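Local coordinates for V-type ATP synthase alpha chain (Nanoarchaeum equitans Kin4-M, PDB 5BN3), which belongs to the V/A-type rotary ATPase A subunits, combining beta-barrel, P-loop nucleotide-binding and helical domains, and holds ADP in its nucleotide pocket, at residues A[10-16]-A[41-47]; A[182-188]-A[299-303]; A[512-516]-A[559-563]. All blocks are in the same frame, centred on the assembly; numbering follows the deposited sequence.

Contact 1 (A[10-16]-A[41-47])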
# COMPACT_ATOMS: atom_id res chain seq x y z
N PRO A 10 -26.88 13.24 -2.55
CA PRO A 10 -28.13 12.47 -2.53
C PRO A 10 -28.74 12.41 -1.14
O PRO A 10 -29.82 11.83 -0.98
CB PRO A 10 -27.67 11.07 -2.95
CG PRO A 10 -26.27 10.99 -2.42
CD PRO A 10 -25.70 12.37 -2.59
N LEU A 11 -28.07 12.98 -0.15
CA LEU A 11 -28.58 12.97 1.22
C LEU A 11 -29.24 14.29 1.61
O LEU A 11 -28.64 15.36 1.49
CB LEU A 11 -27.45 12.66 2.22
CG LEU A 11 -27.87 12.62 3.69
CD1 LEU A 11 -28.71 11.39 3.98
CD2 LEU A 11 -26.67 12.68 4.63
N VAL A 12 -30.49 14.21 2.06
CA VAL A 12 -31.21 15.37 2.58
C VAL A 12 -31.51 15.16 4.07
O VAL A 12 -31.97 14.09 4.47
CB VAL A 12 -32.51 15.63 1.81
CG1 VAL A 12 -33.46 16.52 2.60
CG2 VAL A 12 -32.20 16.24 0.46
N ILE A 13 -31.22 16.18 4.88
CA ILE A 13 -31.58 16.15 6.29
C ILE A 13 -32.78 17.07 6.52
O ILE A 13 -32.77 18.23 6.09
CB ILE A 13 -30.41 16.57 7.20
CG1 ILE A 13 -29.22 15.63 6.98
CG2 ILE A 13 -30.82 16.55 8.66
CD1 ILE A 13 -27.96 16.04 7.71
N ALA A 14 -33.81 16.55 7.18
CA ALA A 14 -35.02 17.32 7.42
C ALA A 14 -35.43 17.29 8.89
O ALA A 14 -35.25 16.28 9.57
CB ALA A 14 -36.16 16.80 6.56
N LYS A 15 -35.97 18.40 9.37
CA LYS A 15 -36.59 18.44 10.69
C LYS A 15 -38.08 18.13 10.55
O LYS A 15 -38.72 18.58 9.60
CB LYS A 15 -36.41 19.82 11.34
CG LYS A 15 -35.19 19.95 12.23
CD LYS A 15 -35.37 21.11 13.21
CE LYS A 15 -34.18 21.26 14.15
NZ LYS A 15 -33.06 22.04 13.55
N GLY A 16 -38.62 17.37 11.50
CA GLY A 16 -40.03 17.05 11.49
C GLY A 16 -40.35 15.70 12.11
O GLY A 16 -39.58 15.17 12.91
N ASP A 41 -35.35 14.83 16.28
CA ASP A 41 -36.31 15.52 15.42
C ASP A 41 -35.85 15.56 13.97
O ASP A 41 -36.56 16.07 13.10
CB ASP A 41 -36.55 16.94 15.94
CG ASP A 41 -35.25 17.66 16.25
OD1 ASP A 41 -34.27 16.99 16.63
OD2 ASP A 41 -35.22 18.90 16.14
N LYS A 42 -34.66 15.02 13.71
CA LYS A 42 -34.09 15.03 12.37
C LYS A 42 -34.32 13.71 11.65
O LYS A 42 -34.36 12.65 12.27
CB LYS A 42 -32.58 15.30 12.45
CG LYS A 42 -32.20 16.50 13.29
CD LYS A 42 -30.70 16.54 13.51
CE LYS A 42 -30.08 17.83 13.00
NZ LYS A 42 -30.38 18.99 13.87
N ALA A 43 -34.45 13.78 10.33
CA ALA A 43 -34.53 12.58 9.50
C ALA A 43 -33.47 12.61 8.41
O ALA A 43 -33.25 13.64 7.76
CB ALA A 43 -35.90 12.45 8.88
N TYR A 44 -32.81 11.48 8.20
CA TYR A 44 -31.83 11.35 7.14
C TYR A 44 -32.46 10.65 5.95
O TYR A 44 -32.93 9.52 6.05
CB TYR A 44 -30.58 10.61 7.65
CG TYR A 44 -29.84 11.39 8.71
CD1 TYR A 44 -30.26 11.37 10.04
CD2 TYR A 44 -28.74 12.18 8.39
CE1 TYR A 44 -29.59 12.09 11.01
CE2 TYR A 44 -28.07 12.90 9.36
CZ TYR A 44 -28.50 12.85 10.67
OH TYR A 44 -27.83 13.57 11.63
N ILE A 45 -32.49 11.35 4.82
CA ILE A 45 -33.25 10.92 3.66
C ILE A 45 -32.35 10.75 2.44
O ILE A 45 -31.63 11.68 2.07
CB ILE A 45 -34.34 11.96 3.33
CG1 ILE A 45 -35.31 12.10 4.50
CG2 ILE A 45 -35.09 11.57 2.06
CD1 ILE A 45 -36.02 13.44 4.56
N GLN A 46 -32.38 9.58 1.82
CA GLN A 46 -31.72 9.42 0.53
C GLN A 46 -32.71 9.70 -0.60
O GLN A 46 -33.80 9.12 -0.65
CB GLN A 46 -31.01 8.06 0.40
CG GLN A 46 -31.91 6.83 0.30
CD GLN A 46 -31.10 5.55 0.25
OE1 GLN A 46 -30.07 5.43 0.91
NE2 GLN A 46 -31.57 4.58 -0.53
N VAL A 47 -32.32 10.62 -1.47
CA VAL A 47 -33.20 11.10 -2.53
C VAL A 47 -32.90 10.37 -3.84
O VAL A 47 -31.74 10.26 -4.24
CB VAL A 47 -33.04 12.62 -2.72
CG1 VAL A 47 -34.00 13.13 -3.78
CG2 VAL A 47 -33.28 13.33 -1.41
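From Pro10 facing Val47 to Gly16 facing Asp41, strands 11-15 and 42-47 run antiparallel, their axes 4.6 Å apart at the closest and their directions 157° apart, and six backbone hydrogen bonds join the two segments. Val12 and Ile45 bond in both directions, as do Ala14 and Ala43. Single bonds close the two ends, Val47 N to Pro10 O (2.8 Å) and Gly16 N to Asp41 O (2.9 Å). Between them, the CA-H groups of Leu11 and Ile13 lean on the carbonyl oxygens of Ile45 and Ala43.

The pairing sorts the side chains by face. Leu11, Ile13 and Lys15 share one with Lys42, Tyr44 and Gln46. There Ile13 lies alongside Tyr44, pointing the same way, with Ile13 CD1 3.5 Å from Tyr44 CE2. Tyr44 holds its CG opposite the carbonyl carbon (chi1 -65°), which sets the ring beside Ile13; Leu11 CD2 lies at the ring edge, near its plane. Lys15 stretches past Asp41, its CE 3.3 Å from Asp41 OD2, yet its ammonium forms no salt bridge there. Lys15 NZ stands 4.1 Å from Lys42 NZ, a like-charge approach that the nearby carboxylate probably eases; a weak, long ion pair also links Lys15 to Glu36 of the NEQ263 chain.

On the other face Val12 CG2 meets Val47 CG2 at 3.6 Å, while Ala14 CB touches Ile45 CD1 at 3.9 Å. This small aliphatic packing is part of the N-terminal beta-barrel domain. Both strands are internal to its sheet: 3-8 pairs with 11-15, and 31-39 with 42-47. Tyr44 OH bonds Glu39 at the end of strand 31-39, and helix 322-335 packs against Pro10 and Leu11.

Contact 2 (A[182-188]-A[299-303]); sequences WPIRKPR and YLGAT
Apolar packing centres on Ile184, which meets helix 293-309 with both of its branches. Its CG1 occupies the place between backbone N and carbonyl carbon (chi1 60°), which sets CG1 and CD1 both against Tyr299 CB, the two side chains crossing at about a right angle, while Ile184 CG2 lies 4.0 Å from Leu300 CD1. Farther along, Thr303 CG2 touches Trp182 CD1 at 3.8 Å.

No hydrogen bond crosses the contact; polar groups find partners within each segment or in Arg359. Ile184 O approaches Thr303 OG1 at 3.2 Å, but the angle is too poor for a bond; Arg359 bonds both atoms instead. Thr303 OG1 donates back to Tyr299 O at 2.8 Å, and Thr303 N reaches that oxygen from the opposite face of its carbonyl plane. Arg188 CG and Pro183 CD lie on opposite faces of the indole, each toward the rim, and Trp182 NE1 donates in its ring plane to Lys186 O (2.8 Å).

The cation-pi approach of Arg185 to Tyr299 is long and at most weakly attractive. Arg185 NH1 hangs over one ring face, the guanidinium turned 50° from it, while salt bridges to Glu34 and Glu295 hold the charge.

A type I turn from Pro183 to Lys186, leaving strand 180-183, is thus seated against a helix of the P-loop NTPase-type nucleotide-binding domain.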
# COMPACT_ATOMS: atom_id res chain seq x y z
N TRP A 182 -45.95 -4.36 -3.23
CA TRP A 182 -45.07 -5.03 -2.29
C TRP A 182 -43.81 -4.22 -2.01
O TRP A 182 -43.19 -3.69 -2.94
CB TRP A 182 -44.70 -6.42 -2.80
CG TRP A 182 -44.00 -7.25 -1.78
CD1 TRP A 182 -42.65 -7.37 -1.61
CD2 TRP A 182 -44.61 -8.06 -0.78
NE1 TRP A 182 -42.39 -8.21 -0.56
CE2 TRP A 182 -43.58 -8.65 -0.03
CE3 TRP A 182 -45.94 -8.35 -0.44
CZ2 TRP A 182 -43.83 -9.51 1.04
CZ3 TRP A 182 -46.19 -9.20 0.62
CH2 TRP A 182 -45.14 -9.78 1.34
N PRO A 183 -43.43 -4.10 -0.73
CA PRO A 183 -42.21 -3.39 -0.34
C PRO A 183 -40.97 -4.10 -0.88
O PRO A 183 -40.75 -5.27 -0.54
CB PRO A 183 -42.23 -3.46 1.19
CG PRO A 183 -43.66 -3.77 1.55
CD PRO A 183 -44.15 -4.63 0.43
N ILE A 184 -40.17 -3.41 -1.69
CA ILE A 184 -39.02 -4.04 -2.35
C ILE A 184 -37.91 -4.48 -1.40
O ILE A 184 -37.12 -5.36 -1.74
CB ILE A 184 -38.43 -3.13 -3.45
CG1 ILE A 184 -37.95 -1.81 -2.86
CG2 ILE A 184 -39.45 -2.90 -4.56
CD1 ILE A 184 -37.27 -0.90 -3.88
N ARG A 185 -37.84 -3.88 -0.22
CA ARG A 185 -36.82 -4.24 0.76
C ARG A 185 -37.20 -5.47 1.57
O ARG A 185 -36.43 -5.95 2.39
CB ARG A 185 -36.54 -3.07 1.72
CG ARG A 185 -35.89 -1.87 1.06
CD ARG A 185 -35.49 -0.82 2.09
NE ARG A 185 -34.92 0.36 1.45
CZ ARG A 185 -33.64 0.48 1.12
NH1 ARG A 185 -32.79 -0.52 1.35
NH2 ARG A 185 -33.20 1.59 0.54
N LYS A 186 -38.41 -5.98 1.33
CA LYS A 186 -38.93 -7.11 2.09
C LYS A 186 -39.02 -8.35 1.21
O LYS A 186 -39.73 -8.35 0.20
CB LYS A 186 -40.32 -6.76 2.63
CG LYS A 186 -40.95 -7.82 3.51
CD LYS A 186 -42.28 -7.32 4.06
CE LYS A 186 -42.97 -8.37 4.91
NZ LYS A 186 -44.30 -7.90 5.39
N PRO A 187 -38.28 -9.40 1.58
CA PRO A 187 -38.29 -10.66 0.82
C PRO A 187 -39.68 -11.28 0.81
O PRO A 187 -40.35 -11.30 1.85
CB PRO A 187 -37.34 -11.56 1.62
CG PRO A 187 -36.46 -10.61 2.37
CD PRO A 187 -37.33 -9.44 2.71
N ARG A 188 -40.12 -11.78 -0.34
CA ARG A 188 -41.44 -12.39 -0.44
C ARG A 188 -41.45 -13.80 0.15
O ARG A 188 -40.57 -14.61 -0.15
CB ARG A 188 -41.93 -12.40 -1.90
CG ARG A 188 -42.26 -11.01 -2.43
CD ARG A 188 -42.68 -11.04 -3.90
NE ARG A 188 -43.84 -11.90 -4.14
CZ ARG A 188 -45.10 -11.53 -3.96
NH1 ARG A 188 -45.39 -10.31 -3.53
NH2 ARG A 188 -46.08 -12.39 -4.22
N TYR A 299 -33.15 -4.10 -5.48
CA TYR A 299 -34.25 -4.66 -4.69
C TYR A 299 -35.51 -4.83 -5.54
O TYR A 299 -36.27 -5.77 -5.34
CB TYR A 299 -34.53 -3.77 -3.48
CG TYR A 299 -33.45 -3.82 -2.42
CD1 TYR A 299 -32.30 -3.06 -2.54
CD2 TYR A 299 -33.58 -4.64 -1.31
CE1 TYR A 299 -31.31 -3.10 -1.58
CE2 TYR A 299 -32.59 -4.69 -0.34
CZ TYR A 299 -31.46 -3.92 -0.48
OH TYR A 299 -30.47 -3.96 0.47
N LEU A 300 -35.71 -3.91 -6.48
CA LEU A 300 -36.87 -3.94 -7.36
C LEU A 300 -36.86 -5.19 -8.23
O LEU A 300 -37.86 -5.90 -8.33
CB LEU A 300 -36.87 -2.71 -8.27
CG LEU A 300 -38.11 -2.53 -9.13
CD1 LEU A 300 -39.11 -1.68 -8.37
CD2 LEU A 300 -37.79 -1.90 -10.48
N GLY A 301 -35.72 -5.46 -8.87
CA GLY A 301 -35.59 -6.60 -9.76
C GLY A 301 -35.68 -7.92 -9.02
O GLY A 301 -36.23 -8.89 -9.54
N ALA A 302 -35.15 -7.95 -7.80
CA ALA A 302 -35.24 -9.14 -6.97
C ALA A 302 -36.68 -9.42 -6.59
O ALA A 302 -37.13 -10.56 -6.62
CB ALA A 302 -34.38 -8.97 -5.73
N THR A 303 -37.41 -8.36 -6.21
CA THR A 303 -38.81 -8.49 -5.82
C THR A 303 -39.69 -9.00 -6.96
O THR A 303 -40.53 -9.88 -6.76
CB THR A 303 -39.36 -7.14 -5.32
OG1 THR A 303 -38.62 -6.72 -4.16
CG2 THR A 303 -40.83 -7.27 -4.95

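Contact 3 (A[512-516]-A[559-563]); sequences IIHKY and IEQEI
Ile512 reaches segment 559-563 with its CG1 turned opposite the backbone N (chi1 -172°) and CD1 then bent aside (chi2 58°), while Ile563 extends its own CD1 straight out from a CG1 that stands opposite the carbonyl carbon (chi1 -55°). The two torsion patterns bring the methyl ends of both isoleucines together, and the result is ordinary helix-helix packing in the helical C-terminal part of a V/A-type A subunit, between helix 503-523 and the last helix, 552-562.

Ile512 CD1 is shared by three residues. It lies 3.7 Å from Ile559 CG2, the two isoleucine side chains crossing at about a right angle. It also rests on the aliphatic part of Glu560, 4.0 Å from Glu560 CG, and comes within 4.1 Å of Ile563 CD1. Ile563 CD1 in turn sits against the backbone of helix 503-523, 4.0 Å from Tyr516 CA and at the edge of the Tyr516 ring. Ile563 is the first residue to leave helical geometry, and its methyl makes this contact just after helix 552-562, while Ile563 N still closes a helical bond to Ile559 O.

On the buried side Leu544 touches both Ile512 and Ile559, and Ile537 and Ile541 of helix 537-542 pack on Tyr516, whose hydroxyl bonds His479. On the more open side, Lys515 crosses Glu560 at about a right angle. Their charges do not meet: Lys515 CE stops 4.0 Å from Glu560 OE2, and Lys515 NZ remains 4.8 Å from that same oxygen.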
# COMPACT_ATOMS: atom_id res chain seq x y z
N ILE A 512 -16.79 -35.57 -30.30
CA ILE A 512 -15.87 -35.60 -31.44
C ILE A 512 -14.45 -35.20 -31.04
O ILE A 512 -13.47 -35.73 -31.58
CB ILE A 512 -16.40 -34.75 -32.62
CG1 ILE A 512 -15.53 -34.96 -33.87
CG2 ILE A 512 -16.47 -33.28 -32.25
CD1 ILE A 512 -15.46 -36.39 -34.32
N ILE A 513 -14.33 -34.28 -30.09
CA ILE A 513 -13.03 -33.89 -29.55
C ILE A 513 -12.42 -35.07 -28.79
O ILE A 513 -11.24 -35.38 -28.95
CB ILE A 513 -13.14 -32.67 -28.60
CG1 ILE A 513 -13.46 -31.40 -29.40
CG2 ILE A 513 -11.86 -32.47 -27.83
CD1 ILE A 513 -13.70 -30.18 -28.54
N HIS A 514 -13.23 -35.72 -27.96
CA HIS A 514 -12.79 -36.90 -27.21
C HIS A 514 -12.40 -38.03 -28.15
O HIS A 514 -11.42 -38.74 -27.90
CB HIS A 514 -13.89 -37.36 -26.26
CG HIS A 514 -13.61 -38.68 -25.61
ND1 HIS A 514 -12.53 -38.87 -24.76
CD2 HIS A 514 -14.25 -39.87 -25.67
CE1 HIS A 514 -12.53 -40.12 -24.34
NE2 HIS A 514 -13.57 -40.75 -24.87
N LYS A 515 -13.17 -38.21 -29.22
CA LYS A 515 -12.91 -39.26 -30.20
C LYS A 515 -11.60 -39.00 -30.95
O LYS A 515 -10.84 -39.92 -31.23
CB LYS A 515 -14.07 -39.36 -31.19
CG LYS A 515 -13.97 -40.52 -32.17
CD LYS A 515 -15.15 -40.55 -33.13
CE LYS A 515 -16.44 -40.97 -32.44
NZ LYS A 515 -16.49 -42.43 -32.15
N TYR A 516 -11.34 -37.73 -31.26
CA TYR A 516 -10.09 -37.34 -31.88
C TYR A 516 -8.93 -37.61 -30.93
O TYR A 516 -7.87 -38.07 -31.35
CB TYR A 516 -10.12 -35.86 -32.27
CG TYR A 516 -8.84 -35.34 -32.88
CD1 TYR A 516 -8.52 -35.62 -34.20
CD2 TYR A 516 -7.95 -34.57 -32.14
CE1 TYR A 516 -7.35 -35.15 -34.77
CE2 TYR A 516 -6.78 -34.09 -32.71
CZ TYR A 516 -6.49 -34.38 -34.02
OH TYR A 516 -5.33 -33.92 -34.60
N ILE A 559 -15.93 -35.94 -40.33
CA ILE A 559 -14.75 -36.00 -39.47
C ILE A 559 -14.54 -37.39 -38.88
O ILE A 559 -13.41 -37.87 -38.80
CB ILE A 559 -14.82 -34.93 -38.35
CG1 ILE A 559 -14.69 -33.52 -38.95
CG2 ILE A 559 -13.72 -35.14 -37.32
CD1 ILE A 559 -14.97 -32.41 -37.97
N GLU A 560 -15.63 -38.05 -38.50
CA GLU A 560 -15.57 -39.39 -37.91
C GLU A 560 -14.92 -40.42 -38.85
O GLU A 560 -14.16 -41.28 -38.39
CB GLU A 560 -16.96 -39.86 -37.48
CG GLU A 560 -17.50 -39.19 -36.22
CD GLU A 560 -18.94 -39.56 -35.92
OE1 GLU A 560 -19.69 -39.85 -36.88
OE2 GLU A 560 -19.33 -39.56 -34.74
N GLN A 561 -15.21 -40.34 -40.14
CA GLN A 561 -14.59 -41.23 -41.11
C GLN A 561 -13.13 -40.87 -41.27
O GLN A 561 -12.26 -41.73 -41.25
CB GLN A 561 -15.28 -41.15 -42.48
CG GLN A 561 -16.76 -40.84 -42.46
CD GLN A 561 -17.55 -41.72 -41.52
OE1 GLN A 561 -17.29 -42.92 -41.38
NE2 GLN A 561 -18.54 -41.13 -40.84
N GLU A 562 -12.87 -39.57 -41.42
CA GLU A 562 -11.52 -39.05 -41.61
C GLU A 562 -10.60 -39.47 -40.46
O GLU A 562 -9.38 -39.54 -40.63
CB GLU A 562 -11.56 -37.53 -41.75
CG GLU A 562 -10.42 -36.95 -42.57
CD GLU A 562 -10.69 -35.52 -42.99
OE1 GLU A 562 -11.85 -35.08 -42.88
OE2 GLU A 562 -9.74 -34.83 -43.42
N ILE A 563 -11.19 -39.74 -39.30
CA ILE A 563 -10.47 -40.39 -38.22
C ILE A 563 -10.37 -41.88 -38.55
O ILE A 563 -10.87 -42.75 -37.83
CB ILE A 563 -11.15 -40.13 -36.85
CG1 ILE A 563 -11.32 -38.63 -36.62
CG2 ILE A 563 -10.33 -40.69 -35.72
CD1 ILE A 563 -11.97 -38.28 -35.29

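In the fold
The three contacts follow one another along the chain and lie in different parts of the subunit, contact 2 joining two of them. Contacts 1 and 2, centres 23 Å apart, touch: Gln46 NE2 packs 3.6 Å from Arg185 NH2. Glu295 of helix 293-309 accepts a hydrogen bond from Gln46, which also bonds Tyr48 OH, and a salt bridge from Arg185, which also pairs with Glu34; this ties barrel sheet to nucleotide-binding domain. Contact 3 lies across the chain's centre, its nearest atoms about 36 Å from contact 2 and about 48 Å from contact 1. None supplies a residue of the ADP pocket, built from Pro224 to Val231, at and just after the P-loop, with Tyr414 and Gln491 to Phe494.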